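Local coordinates for erythrocyte membrane protein 1 (Plasmodium falciparum, PDB 2XU0), which probably binds receptors on the host cell surface, this chain being the N-terminal segment and first Duffy-binding-like domain, a rosetting domain, of a large adhesin, at residues Glu17-Asn28 with Asp277-Gly285; Trp319-Lys327 with Ile452-Phe461. The protein carries 10 engineered substitutions. All blocks are in the same frame, centred on the assembly; numbering follows the deposited sequence. Where two conformers were deposited one is given.

Followed from the N terminus, the chain first enters contact 1, where Glu17-Asn28, the loop and start of helix 22-39, meets Asp277-Gly285 and so closes a span of 248 residues. Contact 2 opens only afterwards: Trp319-Lys327, in the middle of helix 311-338, meets Ile452-Phe461 after 124 intervening residues. The two closures are therefore in series, neither nested nor crossed. Contact 1 ties the N-terminal segment to the Duffy-binding region; contact 2 draws the C-terminal subdomain together. Their centres lie 20 Å apart and their nearest atoms about 6 Å, without touching, yet helix 311-338 serves both, since Leu313 and Glu317 pack against helix 22-39.

Contact 1 of 2, residues Glu17-Asn28 with Asp277-Gly285; sequences ESHKSARNVLEN and DYFRKGSDG
Arg23 and Asn24, in the first turns of helix 22-39, meet the edge of a two-stranded antiparallel hairpin through Phe279-Lys281, joining the N-terminal segment to the Duffy-binding fold. The short axes of helix 22-28 and strand 279-281 pass 7.8 Å apart at -77°, nearly perpendicular. The tight side centres on Arg23. Its CG is anti to the backbone N (chi1 -173°) and the chain bends at chi3, turning the guanidinium end-on to one carbonyl: NH1 and NH2 both donate to Phe279 O, the latter at 2.8 Å, from opposite faces of the carbonyl plane. NH2 also makes a salt bridge to Glu17 OE1, and NH1 a weak bond to Tyr278 OH, so three partners restrict the group's rotation. Helix 186-204 backs this region through Thr190. Tyr278 OH donates to Glu27 OE2 at the ring edge, though the modelled 2.4 Å is very short and its exact value doubtful; OE2 also bonds Thr304 OG1, and OE1 accepts from Tyr305 N.

One turn apart, two asparagines read the strand backbone. Lys281 N donates to Asn24 OD1 at 3.0 Å from well above the amide plane, whereas Asn28 ND2 reaches Lys281 O at 2.8 Å on a lone pair in the carbonyl plane. Asn28 OD1 takes Arg280 NH2, and water 2 joins Arg280 NE to Lys281 O and Asn24 O.

Toward the turn Gly282-Gly285 the packing becomes looser and more open to solvent, Ser283 and Asp284 being exposed. His19 lies beside Ser283, its CD2 3.4 Å from Ser283 O, and water 1 links His19 O to Lys281 O. The straight Lys281 chain runs past His19 CB, and its NZ, shared with Leu15 O, donates to Glu17 O at 2.7 Å, tilted 28° from the carbonyl plane.

Contact 2 of 2, residues Trp319-Lys327 with Ile452-Phe461; sequences WSEEFCRIK and IDFNKPIKTF
Phe323, on helix 311-338, projects into an aromatic cluster with Phe454, in the turn before the short helix 457-460, and Phe461, directly after it. The side chain can be followed outward. CB lies over one face of the Trp319 indole, one turn earlier on the same helix, offset toward its rim. A chi1 of 161° swings the ring out from the helix. At CD2 the ring meets Phe454 CZ at 3.8 Å, and Phe323 CD2 lies in the plane of the Phe454 ring, at its edge. CE2 is bounded by Phe454 CE1 and, at the edge of its own ring, by Thr460 CG2. Phe461 CE1 comes over one face of the Phe323 ring, nearest to Phe323 CZ (3.5 Å) and then to Phe323 CE1. The Phe323 and Phe461 centroids are 4.8 Å apart and their planes inclined at 31°, an oblique pair.

Trp319 extends the cluster by its benzo edge: CH2 meets Phe461 CZ at 3.8 Å and CZ3 meets Phe454 CE1. Across the cluster, Cys324 SG packs 3.7 Å from Ile452 CG1 and obliquely beside the Phe454 ring, a sulfur-aromatic contact. The polar boundary is Lys327, fully stretched; its end meets Ile452 CD1 tip to tip, and NZ donates to Thr460 O at 2.9 Å, while water 3 connects the same nitrogen to Lys459 O.

The cluster lies between helices of the C-terminal Duffy-binding-like subdomain. Helix 371-407 supplies Trp383 against Phe323, Phe391 against Phe461, and Glu390 as acceptor for Trp319 NE1; Leu436 of helix 429-437 packs on Phe454, and the disulfide from Cys324 to Cys442 fastens helix 311-338 to helix 440-443.

Contact 1 of 2, residues Glu17-Asn28 with Asp277-Gly285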
# COMPACT_ATOMS: atom_id res chain seq x y z
N GLU A 17 10.49 -6.42 -12.43
CA GLU A 17 9.23 -6.70 -11.75
C GLU A 17 8.31 -7.49 -12.69
O GLU A 17 8.09 -7.07 -13.84
CB GLU A 17 8.53 -5.39 -11.30
CG GLU A 17 7.16 -5.64 -10.67
CD GLU A 17 6.37 -4.43 -10.18
OE1 GLU A 17 6.98 -3.35 -10.00
OE2 GLU A 17 5.15 -4.58 -9.94
N SER A 18 7.76 -8.63 -12.21
CA SER A 18 6.86 -9.50 -12.98
C SER A 18 5.65 -8.78 -13.57
O SER A 18 4.95 -8.03 -12.88
CB SER A 18 6.37 -10.65 -12.11
OG SER A 18 5.53 -11.52 -12.86
N HIS A 19 5.33 -9.10 -14.84
CA HIS A 19 4.14 -8.53 -15.49
C HIS A 19 2.89 -9.14 -14.80
O HIS A 19 1.78 -8.67 -14.99
CB HIS A 19 4.16 -8.87 -17.01
CG HIS A 19 3.85 -10.31 -17.30
ND1 HIS A 19 4.78 -11.32 -17.04
CD2 HIS A 19 2.71 -10.86 -17.78
CE1 HIS A 19 4.18 -12.45 -17.40
NE2 HIS A 19 2.93 -12.22 -17.84
N LYS A 20 3.10 -10.20 -13.98
CA LYS A 20 2.05 -10.86 -13.20
C LYS A 20 2.12 -10.51 -11.70
O LYS A 20 1.57 -11.24 -10.87
CB LYS A 20 2.02 -12.38 -13.46
CG LYS A 20 1.36 -12.76 -14.78
CD LYS A 20 1.45 -14.26 -14.97
CE LYS A 20 0.91 -14.71 -16.31
NZ LYS A 20 1.36 -16.09 -16.64
N SER A 21 2.75 -9.36 -11.34
CA SER A 21 2.75 -8.88 -9.95
C SER A 21 1.33 -8.37 -9.72
O SER A 21 0.66 -8.00 -10.70
CB SER A 21 3.75 -7.72 -9.78
OG SER A 21 3.30 -6.54 -10.41
N ALA A 22 0.86 -8.38 -8.45
CA ALA A 22 -0.50 -7.91 -8.16
C ALA A 22 -0.69 -6.50 -8.60
O ALA A 22 -1.73 -6.20 -9.14
CB ALA A 22 -0.84 -8.05 -6.66
N ARG A 23 0.32 -5.60 -8.37
CA ARG A 23 0.24 -4.22 -8.82
C ARG A 23 -0.02 -4.13 -10.32
O ARG A 23 -0.91 -3.39 -10.72
CB ARG A 23 1.50 -3.39 -8.41
CG ARG A 23 1.32 -1.88 -8.75
CD ARG A 23 2.52 -1.01 -8.35
NE ARG A 23 3.75 -1.36 -9.06
CZ ARG A 23 4.08 -0.90 -10.27
NH1 ARG A 23 3.27 -0.07 -10.92
NH2 ARG A 23 5.20 -1.30 -10.85
N ASN A 24 0.74 -4.85 -11.14
CA ASN A 24 0.56 -4.84 -12.58
C ASN A 24 -0.79 -5.39 -13.01
O ASN A 24 -1.47 -4.78 -13.84
CB ASN A 24 1.74 -5.58 -13.31
CG ASN A 24 2.95 -4.70 -13.43
OD1 ASN A 24 2.82 -3.49 -13.57
ND2 ASN A 24 4.14 -5.28 -13.33
N VAL A 25 -1.20 -6.52 -12.42
CA VAL A 25 -2.50 -7.13 -12.77
C VAL A 25 -3.66 -6.19 -12.36
O VAL A 25 -4.57 -5.99 -13.14
CB VAL A 25 -2.63 -8.56 -12.20
CG1 VAL A 25 -4.06 -9.08 -12.25
CG2 VAL A 25 -1.66 -9.52 -12.92
N LEU A 26 -3.59 -5.57 -11.17
CA LEU A 26 -4.67 -4.70 -10.71
C LEU A 26 -4.74 -3.43 -11.53
O LEU A 26 -5.85 -2.99 -11.85
CB LEU A 26 -4.57 -4.39 -9.18
CG LEU A 26 -4.57 -5.59 -8.20
CD1 LEU A 26 -4.06 -5.17 -6.81
CD2 LEU A 26 -5.93 -6.22 -8.09
N GLU A 27 -3.58 -2.84 -11.87
CA GLU A 27 -3.47 -1.64 -12.71
C GLU A 27 -4.11 -1.92 -14.10
O GLU A 27 -4.81 -1.06 -14.67
CB GLU A 27 -1.99 -1.28 -12.93
CG GLU A 27 -1.38 -0.43 -11.84
CD GLU A 27 -1.66 1.05 -11.95
OE1 GLU A 27 -2.60 1.43 -12.68
OE2 GLU A 27 -0.98 1.82 -11.25
N ASN A 28 -3.89 -3.12 -14.60
CA ASN A 28 -4.48 -3.49 -15.88
C ASN A 28 -6.00 -3.59 -15.84
O ASN A 28 -6.66 -3.19 -16.79
CB ASN A 28 -3.81 -4.67 -16.51
CG ASN A 28 -2.47 -4.30 -17.11
OD1 ASN A 28 -2.38 -3.42 -17.96
ND2 ASN A 28 -1.41 -4.94 -16.65
N ASP A 277 10.14 7.91 -12.11
CA ASP A 277 9.04 7.74 -13.06
C ASP A 277 8.20 6.55 -12.66
O ASP A 277 8.71 5.62 -12.02
CB ASP A 277 9.57 7.57 -14.51
CG ASP A 277 10.10 8.87 -15.08
OD1 ASP A 277 9.28 9.70 -15.55
OD2 ASP A 277 11.32 9.12 -14.94
N TYR A 278 6.91 6.56 -13.02
CA TYR A 278 6.04 5.42 -12.70
C TYR A 278 6.17 4.38 -13.80
O TYR A 278 6.07 4.71 -14.99
CB TYR A 278 4.57 5.87 -12.57
CG TYR A 278 3.67 4.80 -11.98
CD1 TYR A 278 3.78 4.43 -10.65
CD2 TYR A 278 2.71 4.16 -12.76
CE1 TYR A 278 2.98 3.44 -10.10
CE2 TYR A 278 1.85 3.20 -12.20
CZ TYR A 278 2.00 2.85 -10.87
OH TYR A 278 1.25 1.84 -10.31
N PHE A 279 6.37 3.12 -13.42
CA PHE A 279 6.48 2.06 -14.40
C PHE A 279 5.45 0.99 -14.12
O PHE A 279 5.26 0.60 -12.96
CB PHE A 279 7.88 1.40 -14.38
CG PHE A 279 9.05 2.28 -14.72
CD1 PHE A 279 9.68 2.18 -15.96
CD2 PHE A 279 9.59 3.16 -13.79
CE1 PHE A 279 10.81 2.95 -16.26
CE2 PHE A 279 10.71 3.95 -14.09
CZ PHE A 279 11.31 3.84 -15.33
N ARG A 280 4.83 0.47 -15.18
CA ARG A 280 3.87 -0.64 -15.10
C ARG A 280 3.91 -1.43 -16.39
O ARG A 280 4.35 -0.89 -17.41
CB ARG A 280 2.44 -0.17 -14.75
CG ARG A 280 1.92 1.01 -15.57
CD ARG A 280 0.42 1.10 -15.53
NE ARG A 280 -0.16 0.00 -16.29
CZ ARG A 280 -0.54 0.08 -17.56
NH1 ARG A 280 -0.49 1.25 -18.20
NH2 ARG A 280 -1.01 -0.98 -18.18
N LYS A 281 3.53 -2.71 -16.34
CA LYS A 281 3.54 -3.60 -17.50
C LYS A 281 2.17 -4.05 -17.88
O LYS A 281 1.32 -4.22 -17.01
CB LYS A 281 4.42 -4.84 -17.27
CG LYS A 281 5.89 -4.49 -17.10
CD LYS A 281 6.73 -5.72 -16.94
CE LYS A 281 8.16 -5.32 -16.65
NZ LYS A 281 8.99 -6.51 -16.35
N GLY A 282 1.96 -4.24 -19.18
CA GLY A 282 0.73 -4.80 -19.70
C GLY A 282 0.76 -6.30 -19.55
O GLY A 282 1.80 -6.89 -19.23
N SER A 283 -0.36 -6.95 -19.83
CA SER A 283 -0.53 -8.40 -19.77
C SER A 283 0.42 -9.13 -20.72
O SER A 283 0.76 -10.28 -20.48
CB SER A 283 -1.97 -8.76 -20.11
OG SER A 283 -2.85 -8.01 -19.29
N ASP A 284 0.86 -8.44 -21.80
CA ASP A 284 1.79 -9.01 -22.77
C ASP A 284 3.25 -8.68 -22.44
O ASP A 284 4.16 -9.12 -23.15
CB ASP A 284 1.39 -8.55 -24.20
CG ASP A 284 1.36 -7.05 -24.46
OD1 ASP A 284 1.49 -6.27 -23.49
OD2 ASP A 284 1.16 -6.65 -25.63
N GLY A 285 3.48 -7.98 -21.32
CA GLY A 285 4.82 -7.61 -20.90
C GLY A 285 5.29 -6.25 -21.40
O GLY A 285 6.34 -5.77 -20.97
O HOH W 1 0.14 -7.17 -16.28
O HOH W 2 -0.20 -2.65 -15.43

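Contact 2 of 2, residues Trp319-Lys327 with Ile452-Phe461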
# COMPACT_ATOMS: atom_id res chain seq x y z
N TRP A 319 0.38 -4.40 1.81
CA TRP A 319 0.70 -5.17 3.01
C TRP A 319 1.79 -6.17 2.67
O TRP A 319 2.78 -6.28 3.39
CB TRP A 319 -0.54 -5.88 3.58
CG TRP A 319 -0.24 -6.73 4.78
CD1 TRP A 319 -0.29 -6.35 6.09
CD2 TRP A 319 0.29 -8.07 4.77
NE1 TRP A 319 0.14 -7.37 6.90
CE2 TRP A 319 0.50 -8.44 6.12
CE3 TRP A 319 0.52 -9.02 3.76
CZ2 TRP A 319 0.95 -9.72 6.48
CZ3 TRP A 319 1.04 -10.26 4.11
CH2 TRP A 319 1.26 -10.59 5.46
N SER A 320 1.58 -6.92 1.59
CA SER A 320 2.51 -7.98 1.17
C SER A 320 3.89 -7.47 0.74
O SER A 320 4.90 -8.08 1.10
CB SER A 320 1.87 -8.88 0.11
OG SER A 320 1.66 -8.19 -1.10
N GLU A 321 3.92 -6.35 0.00
CA GLU A 321 5.17 -5.72 -0.46
C GLU A 321 6.00 -5.19 0.71
O GLU A 321 7.21 -5.42 0.77
CB GLU A 321 4.88 -4.60 -1.48
CG GLU A 321 4.58 -5.15 -2.88
CD GLU A 321 5.79 -5.80 -3.50
OE1 GLU A 321 6.71 -5.07 -3.93
OE2 GLU A 321 5.88 -7.05 -3.45
N GLU A 322 5.33 -4.52 1.64
CA GLU A 322 5.94 -3.96 2.86
C GLU A 322 6.36 -5.04 3.81
O GLU A 322 7.37 -4.86 4.48
CB GLU A 322 5.01 -2.94 3.54
CG GLU A 322 4.91 -1.65 2.75
CD GLU A 322 6.20 -0.84 2.74
OE1 GLU A 322 6.46 -0.14 3.75
OE2 GLU A 322 6.99 -0.97 1.77
N PHE A 323 5.61 -6.17 3.86
CA PHE A 323 5.95 -7.33 4.69
C PHE A 323 7.28 -7.90 4.17
O PHE A 323 8.21 -8.12 4.95
CB PHE A 323 4.83 -8.44 4.65
CG PHE A 323 5.30 -9.82 5.09
CD1 PHE A 323 5.64 -10.07 6.42
CD2 PHE A 323 5.52 -10.83 4.16
CE1 PHE A 323 6.15 -11.32 6.81
CE2 PHE A 323 6.02 -12.08 4.55
CZ PHE A 323 6.34 -12.31 5.87
N CYS A 324 7.36 -8.18 2.85
CA CYS A 324 8.56 -8.75 2.22
C CYS A 324 9.77 -7.81 2.35
O CYS A 324 10.89 -8.27 2.59
CB CYS A 324 8.28 -9.09 0.76
SG CYS A 324 7.11 -10.45 0.51
N ARG A 325 9.54 -6.50 2.17
CA ARG A 325 10.60 -5.49 2.26
C ARG A 325 11.16 -5.47 3.69
O ARG A 325 12.36 -5.66 3.84
CB ARG A 325 10.10 -4.11 1.83
CG ARG A 325 11.15 -3.00 1.99
CD ARG A 325 10.60 -1.64 1.59
NE ARG A 325 9.73 -1.06 2.62
CZ ARG A 325 10.15 -0.37 3.68
NH1 ARG A 325 11.45 -0.20 3.90
NH2 ARG A 325 9.28 0.12 4.55
N ILE A 326 10.28 -5.30 4.71
CA ILE A 326 10.62 -5.28 6.13
C ILE A 326 11.24 -6.60 6.61
O ILE A 326 12.17 -6.56 7.41
CB ILE A 326 9.45 -4.78 7.04
CG1 ILE A 326 9.00 -3.32 6.70
CG2 ILE A 326 9.72 -4.93 8.53
CD1 ILE A 326 10.13 -2.31 6.64
N LYS A 327 10.74 -7.75 6.13
CA LYS A 327 11.27 -9.07 6.47
C LYS A 327 12.77 -9.15 6.15
O LYS A 327 13.54 -9.69 6.96
CB LYS A 327 10.50 -10.21 5.77
CG LYS A 327 10.96 -11.61 6.17
CD LYS A 327 10.18 -12.70 5.43
CE LYS A 327 10.69 -14.05 5.82
NZ LYS A 327 9.94 -15.16 5.17
N ILE A 452 9.48 -16.41 -0.90
CA ILE A 452 8.16 -16.04 -0.40
C ILE A 452 7.10 -16.81 -1.17
O ILE A 452 7.11 -16.80 -2.40
CB ILE A 452 7.95 -14.50 -0.52
CG1 ILE A 452 8.98 -13.69 0.34
CG2 ILE A 452 6.51 -14.12 -0.23
CD1 ILE A 452 8.86 -13.75 1.91
N ASP A 453 6.20 -17.50 -0.43
CA ASP A 453 5.08 -18.25 -1.01
C ASP A 453 3.93 -18.17 -0.04
O ASP A 453 3.87 -18.93 0.94
CB ASP A 453 5.45 -19.70 -1.38
CG ASP A 453 4.36 -20.47 -2.14
OD1 ASP A 453 3.29 -19.89 -2.41
OD2 ASP A 453 4.60 -21.64 -2.47
N PHE A 454 3.00 -17.24 -0.33
CA PHE A 454 1.80 -16.99 0.46
C PHE A 454 0.84 -18.19 0.48
O PHE A 454 -0.01 -18.27 1.38
CB PHE A 454 1.13 -15.67 0.10
CG PHE A 454 2.00 -14.48 0.48
CD1 PHE A 454 2.27 -14.18 1.82
CD2 PHE A 454 2.57 -13.67 -0.50
CE1 PHE A 454 3.08 -13.08 2.17
CE2 PHE A 454 3.39 -12.59 -0.17
CZ PHE A 454 3.63 -12.29 1.17
N ASN A 455 1.00 -19.12 -0.51
CA ASN A 455 0.23 -20.36 -0.58
C ASN A 455 0.84 -21.43 0.35
O ASN A 455 0.27 -22.49 0.50
CB ASN A 455 0.13 -20.88 -2.02
CG ASN A 455 -0.76 -20.06 -2.90
OD1 ASN A 455 -0.39 -19.63 -4.01
ND2 ASN A 455 -1.94 -19.76 -2.42
N LYS A 456 1.98 -21.14 0.99
CA LYS A 456 2.63 -22.04 1.95
C LYS A 456 2.95 -21.20 3.19
O LYS A 456 4.11 -20.81 3.39
CB LYS A 456 3.90 -22.70 1.33
CG LYS A 456 3.56 -23.74 0.26
CD LYS A 456 4.75 -24.63 -0.08
CE LYS A 456 4.35 -25.81 -0.94
NZ LYS A 456 3.51 -26.80 -0.20
N PRO A 457 1.94 -20.82 4.00
CA PRO A 457 2.20 -19.94 5.14
C PRO A 457 3.26 -20.44 6.12
O PRO A 457 4.06 -19.64 6.60
CB PRO A 457 0.82 -19.76 5.79
CG PRO A 457 -0.15 -20.02 4.69
CD PRO A 457 0.50 -21.14 3.90
N ILE A 458 3.30 -21.74 6.36
CA ILE A 458 4.30 -22.33 7.25
C ILE A 458 5.74 -21.97 6.84
O ILE A 458 6.51 -21.58 7.70
CB ILE A 458 4.00 -23.84 7.50
CG1 ILE A 458 2.76 -24.01 8.44
CG2 ILE A 458 5.20 -24.64 8.04
CD1 ILE A 458 2.53 -22.90 9.54
N LYS A 459 6.04 -21.98 5.52
CA LYS A 459 7.37 -21.63 5.00
C LYS A 459 7.61 -20.11 4.99
O LYS A 459 8.70 -19.66 5.32
CB LYS A 459 7.58 -22.20 3.57
CG LYS A 459 7.11 -23.66 3.39
CD LYS A 459 8.23 -24.68 3.57
CE LYS A 459 7.83 -26.06 3.09
NZ LYS A 459 7.69 -26.13 1.61
N THR A 460 6.58 -19.33 4.63
CA THR A 460 6.72 -17.88 4.56
C THR A 460 6.77 -17.20 5.91
O THR A 460 7.40 -16.16 6.05
CB THR A 460 5.65 -17.30 3.65
OG1 THR A 460 5.68 -18.06 2.44
CG2 THR A 460 5.86 -15.81 3.35
N PHE A 461 6.05 -17.74 6.89
CA PHE A 461 6.01 -17.13 8.20
C PHE A 461 6.67 -18.06 9.23
O PHE A 461 6.12 -18.31 10.29
CB PHE A 461 4.56 -16.71 8.58
CG PHE A 461 3.87 -15.81 7.59
CD1 PHE A 461 3.95 -14.42 7.71
CD2 PHE A 461 3.15 -16.34 6.52
CE1 PHE A 461 3.27 -13.59 6.82
CE2 PHE A 461 2.46 -15.51 5.64
CZ PHE A 461 2.54 -14.14 5.78
O HOH W 3 10.32 -17.69 6.28